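Local coordinates for FMN-dependent nitronate monooxygenase (Shewanella oneidensis, PDB 5LSM) that oxidises alkyl nitronates with molecular oxygen by means of a bound FMN, probably acting on propionate 3-nitronate in detoxification, at the interface of chains A and B. Coordinates in Å, arbitrary orientation; residue numbers count along the deposited sequence, not the author numbering. Chains: chain A/B, FMN-dependent nitronate monooxygenase.

Contact 1: the interface of chains A and B. Residues chain A 198, 222-223, 226-227; chain B 198, 226-227, 229-230.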
loop_
_atom_site.group_PDB
_atom_site.type_symbol
_atom_site.label_atom_id
_atom_site.label_comp_id
_atom_site.label_asym_id
_atom_site.label_seq_id
_atom_site.Cartn_x
_atom_site.Cartn_y
_atom_site.Cartn_z
ATOM N N PHE A 198 1.317 6.303 -2.198
ATOM C CA PHE A 198 2.390 6.561 -3.165
ATOM C C PHE A 198 1.984 6.302 -4.619
ATOM O O PHE A 198 2.569 6.892 -5.544
ATOM C CB PHE A 198 3.606 5.705 -2.832
ATOM C CG PHE A 198 4.856 6.167 -3.481
ATOM C CD1 PHE A 198 5.544 7.246 -2.972
ATOM C CD2 PHE A 198 5.376 5.491 -4.572
ATOM C CE1 PHE A 198 6.720 7.672 -3.545
ATOM C CE2 PHE A 198 6.556 5.905 -5.157
ATOM C CZ PHE A 198 7.228 7.004 -4.644
ATOM N N THR A 222 8.260 15.506 6.885
ATOM C CA THR A 222 8.897 14.852 5.750
ATOM C C THR A 222 7.839 14.246 4.842
ATOM O O THR A 222 7.892 14.412 3.623
ATOM C CB THR A 222 9.834 13.719 6.230
ATOM O OG1 THR A 222 10.953 14.278 6.927
ATOM C CG2 THR A 222 10.346 12.880 5.062
ATOM N N THR A 223 6.908 13.501 5.443
ATOM C CA THR A 223 5.846 12.850 4.695
ATOM C C THR A 223 4.917 13.890 4.086
ATOM O O THR A 223 4.473 13.725 2.939
ATOM C CB THR A 223 5.026 11.855 5.564
ATOM O OG1 THR A 223 4.622 12.474 6.777
ATOM C CG2 THR A 223 5.838 10.633 5.911
ATOM N N ALA A 226 6.643 15.074 1.195
ATOM C CA ALA A 226 6.682 14.081 0.129
ATOM C C ALA A 226 5.361 14.030 -0.627
ATOM O O ALA A 226 5.350 13.869 -1.830
ATOM C CB ALA A 226 7.056 12.706 0.671
ATOM N N ALA A 227 4.252 14.220 0.076
ATOM C CA ALA A 227 2.950 14.290 -0.572
ATOM C C ALA A 227 2.773 15.567 -1.390
ATOM O O ALA A 227 2.193 15.541 -2.473
ATOM C CB ALA A 227 1.842 14.156 0.460
ATOM N N PHE B 198 4.858 4.345 1.092
ATOM C CA PHE B 198 4.798 5.640 1.746
ATOM C C PHE B 198 5.067 5.526 3.233
ATOM O O PHE B 198 5.542 6.468 3.856
ATOM C CB PHE B 198 3.421 6.276 1.537
ATOM C CG PHE B 198 3.430 7.758 1.618
ATOM C CD1 PHE B 198 4.011 8.516 0.601
ATOM C CD2 PHE B 198 2.846 8.410 2.686
ATOM C CE1 PHE B 198 4.027 9.892 0.676
ATOM C CE2 PHE B 198 2.844 9.787 2.752
ATOM C CZ PHE B 198 3.450 10.527 1.759
ATOM N N ALA B 226 9.700 12.308 -4.717
ATOM C CA ALA B 226 9.022 11.954 -3.467
ATOM C C ALA B 226 9.812 10.939 -2.660
ATOM O O ALA B 226 9.892 11.058 -1.455
ATOM C CB ALA B 226 7.635 11.410 -3.757
ATOM N N ALA B 227 10.388 9.937 -3.324
ATOM C CA ALA B 227 11.176 8.909 -2.624
ATOM C C ALA B 227 12.394 9.503 -1.946
ATOM O O ALA B 227 12.627 9.248 -0.779
ATOM C CB ALA B 227 11.600 7.791 -3.572
ATOM N N THR B 229 13.111 12.732 -1.258
ATOM C CA THR B 229 12.567 13.617 -0.218
ATOM C C THR B 229 12.385 12.939 1.139
ATOM O O THR B 229 12.548 13.567 2.169
ATOM C CB THR B 229 11.196 14.176 -0.646
ATOM O OG1 THR B 229 11.338 14.908 -1.867
ATOM C CG2 THR B 229 10.643 15.089 0.395
ATOM N N MET B 230 11.938 11.694 1.127
ATOM C CA MET B 230 11.731 10.936 2.353
ATOM C C MET B 230 13.024 10.445 2.977
ATOM O O MET B 230 12.990 9.912 4.075
ATOM C CB MET B 230 10.851 9.715 2.084
ATOM C CG MET B 230 9.506 10.036 1.455
ATOM S SD MET B 230 8.157 9.180 2.266
ATOM C CE MET B 230 8.326 9.873 3.901
#
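A:Phe198 and B:Phe198 meet at the apolar centre of this helix-to-helix patch, where the same helices of two copies face each other across a two-fold. Both rings stand with CG anti to the backbone N (chi1 -163° in A:Phe198), and their CD1 edges come within 4.1 Å of each other as the side chains slant across one another. Each ring then runs on to the other chain's helix 221-229. CE1 of A:Phe198 rests on the CB methyl of B:Ala226 at 3.9 Å. B:Phe198 turns CE1 toward A:Ala226 CB and its tip toward A:Ala227. The small alanines let the rings come close to the helix backbone.

Beside the rings lies B:Met230, just past the end of its helix. Its CG packs on A:Ala226 CB at 3.7 Å, and bends at chi2 and chi3 swing the terminal CE onto A:Thr223 CG2, a tight 3.3 Å methyl-to-methyl contact. A:Thr222 adds its own methyl, CG2, set 3.6 Å from the CA of B:Met230.

Toward the rim the threonines bring polar groups, yet no hydrogen bond crosses here, and the patch holds by shape and apolar packing. The flank of B:Thr229 contributes CG2, 4.1 Å from A:Ala226 CA. At the edge of the ring cluster, the tip carbon CZ of B:Phe198 lies 3.6 Å from the backbone O of A:Thr223.

Contact 2: the interface of chains A and B. Residues chain A 194-196, 198-199, 203; chain B 178, 217, 326-327.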
loop_
_atom_site.group_PDB
_atom_site.type_symbol
_atom_site.label_atom_id
_atom_site.label_comp_id
_atom_site.label_asym_id
_atom_site.label_seq_id
_atom_site.Cartn_x
_atom_site.Cartn_y
_atom_site.Cartn_z
ATOM N N GLN A 194 -7.785 -1.331 -4.609
ATOM C CA GLN A 194 -7.350 -0.151 -3.875
ATOM C C GLN A 194 -5.840 -0.072 -3.816
ATOM O O GLN A 194 -5.159 -1.030 -4.147
ATOM C CB GLN A 194 -7.950 -0.142 -2.476
ATOM C CG GLN A 194 -9.431 0.198 -2.492
ATOM C CD GLN A 194 -10.048 0.238 -1.111
ATOM O OE1 GLN A 194 -9.498 0.847 -0.189
ATOM N NE2 GLN A 194 -11.220 -0.383 -0.966
ATOM N N LEU A 195 -5.327 1.064 -3.367
ATOM C CA LEU A 195 -3.959 1.460 -3.645
ATOM C C LEU A 195 -3.294 2.157 -2.456
ATOM O O LEU A 195 -3.925 2.933 -1.726
ATOM C CB LEU A 195 -3.944 2.395 -4.848
ATOM C CG LEU A 195 -4.351 1.803 -6.204
ATOM C CD1 LEU A 195 -4.094 2.819 -7.305
ATOM C CD2 LEU A 195 -3.572 0.537 -6.494
ATOM N N GLY A 196 -2.006 1.890 -2.260
ATOM C CA GLY A 196 -1.214 2.695 -1.337
ATOM C C GLY A 196 -1.040 4.124 -1.835
ATOM O O GLY A 196 -1.003 4.364 -3.045
ATOM N N PHE A 198 1.317 6.303 -2.198
ATOM C CA PHE A 198 2.390 6.561 -3.165
ATOM C C PHE A 198 1.984 6.302 -4.619
ATOM O O PHE A 198 2.569 6.892 -5.544
ATOM C CB PHE A 198 3.606 5.705 -2.832
ATOM C CG PHE A 198 4.856 6.167 -3.481
ATOM C CD1 PHE A 198 5.544 7.246 -2.972
ATOM C CD2 PHE A 198 5.376 5.491 -4.572
ATOM C CE1 PHE A 198 6.720 7.672 -3.545
ATOM C CE2 PHE A 198 6.556 5.905 -5.157
ATOM C CZ PHE A 198 7.228 7.004 -4.644
ATOM N N SER A 199 1.006 5.426 -4.821
ATOM C CA SER A 199 0.528 5.118 -6.165
ATOM C C SER A 199 -0.836 5.713 -6.478
ATOM O O SER A 199 -1.109 6.078 -7.622
ATOM C CB SER A 199 0.503 3.606 -6.383
ATOM O OG SER A 199 1.800 3.144 -6.718
ATOM N N GLN A 203 -1.731 9.072 -9.403
ATOM C CA GLN A 203 -2.630 8.672 -10.477
ATOM C C GLN A 203 -3.993 9.379 -10.424
ATOM O O GLN A 203 -4.572 9.656 -11.467
ATOM C CB GLN A 203 -2.769 7.146 -10.524
ATOM C CG GLN A 203 -1.463 6.448 -10.925
ATOM C CD GLN A 203 -1.607 4.943 -11.037
ATOM O OE1 GLN A 203 -1.984 4.429 -12.092
ATOM N NE2 GLN A 203 -1.216 4.226 -9.989
ATOM N N GLU B 178 3.141 -1.824 -3.259
ATOM C CA GLU B 178 2.883 -1.338 -4.629
ATOM C C GLU B 178 3.749 -2.078 -5.679
ATOM O O GLU B 178 3.425 -2.093 -6.872
ATOM C CB GLU B 178 3.159 0.171 -4.718
ATOM C CG GLU B 178 2.129 1.086 -4.031
ATOM C CD GLU B 178 2.480 1.497 -2.592
ATOM O OE1 GLU B 178 3.172 0.728 -1.859
ATOM O OE2 GLU B 178 2.041 2.600 -2.178
ATOM N N GLY B 217 6.426 1.432 -6.914
ATOM C CA GLY B 217 5.654 2.549 -7.459
ATOM C C GLY B 217 6.483 3.738 -7.901
ATOM O O GLY B 217 5.947 4.818 -8.111
ATOM N N GLN B 326 1.541 -1.176 -8.887
ATOM C CA GLN B 326 0.262 -0.497 -8.821
ATOM C C GLN B 326 0.250 0.819 -9.565
ATOM O O GLN B 326 -0.763 1.528 -9.556
ATOM C CB GLN B 326 -0.136 -0.247 -7.374
ATOM C CG GLN B 326 -0.622 -1.477 -6.645
ATOM C CD GLN B 326 -1.228 -1.131 -5.289
ATOM O OE1 GLN B 326 -0.706 -0.286 -4.550
ATOM N NE2 GLN B 326 -2.335 -1.772 -4.968
ATOM N N ASN B 327 1.349 1.147 -10.223
ATOM C CA ASN B 327 1.404 2.334 -11.080
ATOM C C ASN B 327 2.051 1.961 -12.398
ATOM O O ASN B 327 3.272 1.853 -12.484
ATOM C CB ASN B 327 2.196 3.465 -10.393
ATOM C CG ASN B 327 1.945 4.825 -11.022
ATOM O OD1 ASN B 327 1.477 4.927 -12.147
ATOM N ND2 ASN B 327 2.235 5.875 -10.280
HETATM O O HOH W 1 3.313 5.472 -7.714
#
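A:Gln203 lays its side-chain amide flat against that of B:Asn327, the two planes only 3° apart and the side chains sliding past each other in opposite directions. This is the tight part of the contact. The same amide sends NE2 to the backbone O of B:Gln326 at 2.8 Å, with the acceptor near the amide plane, and also to A:Ser199 O within its own helix at 3.0 Å. These two bonds fix the rotation of the amide. An alanine here would probably leave B:Gln326 O without this donor and one face of the B:Asn327 amide without its stacking partner, held mainly by a water.

Next to it, A:Ser199 packs its OG and CB against CG of B:Glu178, whose bend at chi2 (95°) turns the carboxylate OE2 toward A:Gly196. The end of B:Gln326 is less certain: its OE1 takes a weak bond of 3.4 Å from A:Gly196 N, and its fit against A:Leu195 is doubtful.

Beyond A:Ser199 and B:Asn327 the contact is looser and bridged by water. Water 1 bridges A:Phe198 O and A:Ser199 OG to B:Gly217 O, in a residue that binds FMN, at 2.7 Å from that oxygen. B:Asn327 ND2 reaches the water at 2.8 Å in an almost straight bond, 178° at the hydrogen.

Contact 3: the interface of chains A and B. Residues chain A 190, 192-193; chain B 264-266.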
loop_
_atom_site.group_PDB
_atom_site.type_symbol
_atom_site.label_atom_id
_atom_site.label_comp_id
_atom_site.label_asym_id
_atom_site.label_seq_id
_atom_site.Cartn_x
_atom_site.Cartn_y
_atom_site.Cartn_z
ATOM N N ASP A 190 -14.358 -5.073 -3.987
ATOM C CA ASP A 190 -13.022 -5.634 -4.229
ATOM C C ASP A 190 -11.930 -4.753 -3.597
ATOM O O ASP A 190 -11.564 -3.714 -4.130
ATOM C CB ASP A 190 -12.789 -5.750 -5.737
ATOM C CG ASP A 190 -11.653 -6.689 -6.095
ATOM O OD1 ASP A 190 -10.788 -6.991 -5.236
ATOM O OD2 ASP A 190 -11.633 -7.124 -7.263
ATOM N N THR A 192 -8.831 -5.350 -3.566
ATOM C CA THR A 192 -7.601 -5.409 -4.348
ATOM C C THR A 192 -7.551 -4.329 -5.420
ATOM O O THR A 192 -6.544 -4.164 -6.089
ATOM C CB THR A 192 -7.394 -6.799 -5.011
ATOM O OG1 THR A 192 -8.318 -6.980 -6.091
ATOM C CG2 THR A 192 -7.571 -7.940 -3.987
ATOM N N GLU A 193 -8.650 -3.610 -5.605
ATOM C CA GLU A 193 -8.667 -2.500 -6.541
ATOM C C GLU A 193 -8.051 -1.274 -5.916
ATOM O O GLU A 193 -7.781 -0.297 -6.616
ATOM C CB GLU A 193 -10.096 -2.203 -7.006
ATOM C CG GLU A 193 -10.381 -2.753 -8.398
ATOM C CD GLU A 193 -11.811 -2.532 -8.834
ATOM O OE1 GLU A 193 -12.331 -3.390 -9.581
ATOM O OE2 GLU A 193 -12.404 -1.495 -8.454
ATOM N N HIS B 264 -5.691 -2.631 -12.461
ATOM C CA HIS B 264 -6.123 -3.531 -11.385
ATOM C C HIS B 264 -5.147 -4.699 -11.201
ATOM O O HIS B 264 -5.091 -5.600 -12.043
ATOM C CB HIS B 264 -7.534 -4.068 -11.642
ATOM C CG HIS B 264 -8.068 -4.921 -10.527
ATOM N ND1 HIS B 264 -9.141 -5.772 -10.687
ATOM C CD2 HIS B 264 -7.703 -5.019 -9.224
ATOM C CE1 HIS B 264 -9.384 -6.395 -9.544
ATOM N NE2 HIS B 264 -8.535 -5.946 -8.637
ATOM N N THR B 265 -4.378 -4.671 -10.110
ATOM C CA THR B 265 -3.424 -5.729 -9.818
ATOM C C THR B 265 -3.771 -6.344 -8.493
ATOM O O THR B 265 -4.608 -5.815 -7.774
ATOM C CB THR B 265 -1.974 -5.218 -9.746
ATOM O OG1 THR B 265 -1.849 -4.266 -8.685
ATOM C CG2 THR B 265 -1.567 -4.585 -11.042
ATOM N N ALA B 266 -3.176 -7.501 -8.197
ATOM C CA ALA B 266 -3.349 -8.117 -6.889
ATOM C C ALA B 266 -2.264 -9.122 -6.581
ATOM O O ALA B 266 -1.625 -9.677 -7.474
ATOM C CB ALA B 266 -4.724 -8.763 -6.770
#
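In the deposited two-chain assembly, which may be the working dimer, a small, mainly polar patch of the two-fold interface between class I nitronate monooxygenases ties B:His264 to A:Asp190, A:Thr192 and A:Glu193 toward one end of the whole interface. The receiving element is the short 3-10 turn 191-193, capped by A:Asp190. OD1 of this carboxylate accepts from N and OG1 of A:Thr192, the latter at 2.6 Å, both from one face of the carboxylate plane.

A:Thr192 has OG1 between its backbone N and carbonyl carbon (chi1 72°), from where the hydroxyl can serve the aspartate and also meet B:His264 NE2 at 2.8 Å. With its hydrogen given to OD1, that hydroxyl would probably accept from NE2, though the direction is not decided. Second-shell A:Asp190 thus orients the threonine, and its OD2 stands 3.3 Å from CE1 of the ring, the carboxylate nearly upright to it (81°).

A:Glu193 CG sits over the centre of one imidazole face, 3.6 Å from the centroid. Its OE1 lies 4.1 Å from ND1, too far for contact, though its charge might favour a protonated ring. A:Thr192 O sits at the ring edge, in its plane. Beside the hydrogen bond, A:Thr192 CB packs on B:Ala266 CB at 3.8 Å.

The three contacts lie nearly in line along the interface. The C-alpha centres of contact 1 and contact 2 are about 13 Å apart, those of contact 2 and contact 3 about 10 Å, and those of contact 1 and contact 3 about 23 Å. Helix 197-207 joins the first two through A:Phe198, whose ring takes part in both and whose backbone O binds the water of contact 2. The 3-10 turn 191-193 of contact 3 lies just ahead of it in sequence. Contacts 2 and 3 recur across the two-fold, while contact 1 lies at it. Contact 2 reaches FMN-binding B:Gly217; the structure alone does not show that assembly affects the cofactor.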